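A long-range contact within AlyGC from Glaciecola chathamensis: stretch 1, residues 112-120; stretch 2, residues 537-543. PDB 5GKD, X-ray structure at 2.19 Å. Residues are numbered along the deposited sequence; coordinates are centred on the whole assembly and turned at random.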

# COMPACT_ATOMS: atom_id res chain seq x y z
N ASP A 112 -22.09 5.95 -14.33
CA ASP A 112 -21.60 7.23 -13.83
C ASP A 112 -20.69 6.96 -12.64
O ASP A 112 -21.16 6.67 -11.53
CB ASP A 112 -22.77 8.13 -13.44
CG ASP A 112 -22.32 9.49 -12.98
OD1 ASP A 112 -21.11 9.72 -12.84
OD2 ASP A 112 -23.20 10.35 -12.75
N ASN A 113 -19.38 7.04 -12.88
CA ASN A 113 -18.39 6.94 -11.82
C ASN A 113 -18.56 5.67 -10.98
O ASN A 113 -18.37 5.67 -9.77
CB ASN A 113 -18.43 8.19 -10.93
CG ASN A 113 -17.61 9.31 -11.52
OD1 ASN A 113 -16.41 9.39 -11.31
ND2 ASN A 113 -18.26 10.15 -12.33
N PHE A 114 -18.90 4.58 -11.66
CA PHE A 114 -19.05 3.23 -11.10
C PHE A 114 -17.70 2.51 -11.00
O PHE A 114 -17.54 1.39 -11.48
CB PHE A 114 -20.02 2.46 -11.99
CG PHE A 114 -20.78 1.37 -11.30
CD1 PHE A 114 -21.76 1.68 -10.37
CD2 PHE A 114 -20.58 0.05 -11.65
CE1 PHE A 114 -22.50 0.67 -9.77
CE2 PHE A 114 -21.32 -0.97 -11.06
CZ PHE A 114 -22.27 -0.66 -10.11
N SER A 115 -16.71 3.17 -10.40
CA SER A 115 -15.33 2.72 -10.49
C SER A 115 -14.94 1.86 -9.31
O SER A 115 -15.33 2.12 -8.17
CB SER A 115 -14.37 3.91 -10.54
OG SER A 115 -14.56 4.66 -11.70
N ASN A 116 -14.14 0.84 -9.59
CA ASN A 116 -13.49 0.08 -8.54
C ASN A 116 -12.77 1.03 -7.57
O ASN A 116 -12.22 2.03 -8.00
CB ASN A 116 -12.49 -0.90 -9.15
CG ASN A 116 -12.05 -1.95 -8.18
OD1 ASN A 116 -11.18 -1.71 -7.34
ND2 ASN A 116 -12.67 -3.13 -8.27
N PRO A 117 -12.76 0.73 -6.27
CA PRO A 117 -12.07 1.62 -5.33
C PRO A 117 -10.56 1.74 -5.56
O PRO A 117 -9.98 2.76 -5.17
CB PRO A 117 -12.36 1.00 -3.95
CG PRO A 117 -13.41 0.01 -4.14
CD PRO A 117 -13.51 -0.34 -5.60
N GLU A 118 -9.90 0.75 -6.15
CA GLU A 118 -8.46 0.81 -6.42
C GLU A 118 -8.22 1.05 -7.90
O GLU A 118 -8.72 0.29 -8.73
CB GLU A 118 -7.74 -0.48 -6.01
CG GLU A 118 -7.74 -0.78 -4.54
CD GLU A 118 -6.90 -2.00 -4.19
OE1 GLU A 118 -5.69 -2.02 -4.52
OE2 GLU A 118 -7.47 -2.95 -3.61
N LYS A 119 -7.42 2.07 -8.22
CA LYS A 119 -7.19 2.42 -9.62
C LYS A 119 -6.63 1.25 -10.42
O LYS A 119 -6.96 1.11 -11.60
CB LYS A 119 -6.24 3.62 -9.74
CG LYS A 119 -6.88 4.98 -9.42
CD LYS A 119 -5.91 6.14 -9.70
CE LYS A 119 -5.77 6.37 -11.18
NZ LYS A 119 -4.59 7.15 -11.50
N PHE A 120 -5.80 0.40 -9.82
CA PHE A 120 -5.15 -0.64 -10.60
C PHE A 120 -5.70 -2.02 -10.29
O PHE A 120 -5.04 -3.03 -10.56
CB PHE A 120 -3.64 -0.53 -10.45
CG PHE A 120 -3.13 0.69 -11.13
CD1 PHE A 120 -3.14 1.90 -10.48
CD2 PHE A 120 -2.85 0.66 -12.48
CE1 PHE A 120 -2.75 3.05 -11.13
CE2 PHE A 120 -2.48 1.80 -13.14
CZ PHE A 120 -2.43 3.00 -12.47
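Stretch 2 (537-543) LPMQRNY

This is a contact between two loop segments, far apart in sequence, held by three direct hydrogen bonds, by water bridges and by close packing around Gln 540. The touching residues are at least 420 positions apart in the chain. Together the two stretches bury 444 Å² of surface, both sides summed.

From Asn 113 to Lys 119 and from Pro 538 to Arg 541 the chain is loop. Pro 538 to Arg 541 is largely extended, but Gln 540 departs from this, with phi/psi of -94/-14. In stretch 1, Pro 117 (-63/-26) and Lys 119 (-57/-35) interrupt the more extended Ser 115, Asn 116 and Glu 118. No ladder of backbone hydrogen bonds joins the two. The backbones come nearest at Pro 117 and Gln 540, whose CA atoms are 4.7 Å apart.

Stretch 2 crosses stretch 1 steeply, with the two running partly in opposite senses. Glu 118 lies by Pro 538, Pro 117 by Gln 540 and Asn 113 by Arg 541; the long Lys 119 side chain departs from this order to reach Asn 542. Gln 540 sends its side chain back along stretch 1 to Ser 115.

Gln 540 has the largest covered area, 90 Å². Its CB points sideways, and its side chain is t at chi1 and chi2. This extended shape carries the amide to the backbone of Ser 115, where Gln 540 NE2 donates a weak hydrogen bond to Ser 115 O at 3.0 Å. Along the way Gln 540 CG packs 3.3 Å from Asn 116 O. Gln 540 CA lies 3.1 Å from Pro 117 O.

Lys 119 makes the other two direct bonds. Lys 119 N donates a weak hydrogen bond to Met 539 O at 3.3 Å, the one direct hydrogen bond between the two backbones. Its side chain then passes along stretch 2, with Lys 119 CG 3.6 Å from Gln 540 O. At its end Lys 119 NZ donates to Asn 542 OD1 at 2.8 Å. The CB of Asn 542 points sideways, but the end of the side chain comes nearer and meets the ammonium group.

Pro 538 points toward stretch 1, and its CG lies 3.8 Å from Glu 118 OE1. Pro 117 and Met 539 both point their CB atoms away, so their part in the contact is mainly through the backbone. Pro 117 O and Met 539 O are 3.4 Å apart; both are acceptors, so they do not bond.

Water fills gaps that the direct contacts leave. Water 2 donates to Asn 116 O at 3.0 Å and to Gln 540 O at 2.9 Å, joining the two backbones. Water 3 lies 2.8 Å from Pro 117 O and 3.1 Å from Pro 538 O. Water 1 lies 3.2 Å from Asn 113 O and 3.0 Å from Gln 540 OE1, and accepts a weak hydrogen bond from Arg 541 NH2 at 3.0 Å. Arg 541 NH2 is also 3.8 Å from Asn 113 OD1, a contact without a hydrogen bond.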

# COMPACT_ATOMS: atom_id res chain seq x y z
N LEU A 537 -4.29 4.31 2.02
CA LEU A 537 -5.21 3.42 1.34
C LEU A 537 -5.11 3.68 -0.15
O LEU A 537 -5.07 4.85 -0.55
CB LEU A 537 -6.63 3.62 1.84
CG LEU A 537 -6.96 2.99 3.20
CD1 LEU A 537 -6.22 3.65 4.36
CD2 LEU A 537 -8.46 3.02 3.46
N PRO A 538 -4.99 2.65 -1.00
CA PRO A 538 -4.94 2.88 -2.44
C PRO A 538 -6.14 3.73 -2.86
O PRO A 538 -7.28 3.46 -2.46
CB PRO A 538 -5.02 1.47 -3.04
CG PRO A 538 -4.64 0.55 -1.96
CD PRO A 538 -5.07 1.22 -0.67
N MET A 539 -5.86 4.78 -3.60
CA MET A 539 -6.90 5.75 -3.93
C MET A 539 -7.67 5.33 -5.18
O MET A 539 -7.19 4.56 -6.01
CB MET A 539 -6.30 7.14 -4.14
CG MET A 539 -5.57 7.67 -2.93
SD MET A 539 -4.86 9.31 -3.19
CE MET A 539 -6.33 10.30 -3.35
N GLN A 540 -8.87 5.87 -5.30
CA GLN A 540 -9.77 5.62 -6.42
C GLN A 540 -9.65 6.67 -7.50
O GLN A 540 -10.11 6.44 -8.62
CB GLN A 540 -11.22 5.59 -5.90
CG GLN A 540 -12.25 5.15 -6.93
CD GLN A 540 -13.66 5.51 -6.53
OE1 GLN A 540 -13.97 6.67 -6.28
NE2 GLN A 540 -14.54 4.51 -6.47
N ARG A 541 -9.00 7.79 -7.21
CA ARG A 541 -9.19 9.04 -7.92
C ARG A 541 -7.85 9.77 -7.92
O ARG A 541 -7.04 9.59 -7.01
CB ARG A 541 -10.27 9.82 -7.17
CG ARG A 541 -10.91 10.97 -7.83
CD ARG A 541 -12.06 11.37 -6.97
NE ARG A 541 -13.15 10.41 -7.09
CZ ARG A 541 -14.32 10.69 -7.65
NH1 ARG A 541 -14.56 11.91 -8.12
NH2 ARG A 541 -15.27 9.77 -7.73
N ASN A 542 -7.62 10.59 -8.94
CA ASN A 542 -6.43 11.45 -8.95
C ASN A 542 -6.62 12.63 -7.99
O ASN A 542 -7.70 12.86 -7.46
CB ASN A 542 -6.13 11.96 -10.36
CG ASN A 542 -5.95 10.84 -11.38
OD1 ASN A 542 -5.63 9.71 -11.03
ND2 ASN A 542 -6.13 11.16 -12.65
N TYR A 543 -5.56 13.41 -7.78
CA TYR A 543 -5.65 14.59 -6.92
C TYR A 543 -4.79 15.71 -7.51
O TYR A 543 -3.92 15.48 -8.35
CB TYR A 543 -5.22 14.28 -5.46
CG TYR A 543 -3.76 13.96 -5.33
CD1 TYR A 543 -3.28 12.68 -5.61
CD2 TYR A 543 -2.86 14.93 -4.96
CE1 TYR A 543 -1.94 12.39 -5.52
CE2 TYR A 543 -1.51 14.64 -4.85
CZ TYR A 543 -1.06 13.38 -5.13
OH TYR A 543 0.28 13.11 -5.04
O HOH W 1 -16.59 7.13 -7.62
O HOH W 2 -10.23 3.69 -9.60
O HOH W 3 -10.25 4.29 -2.82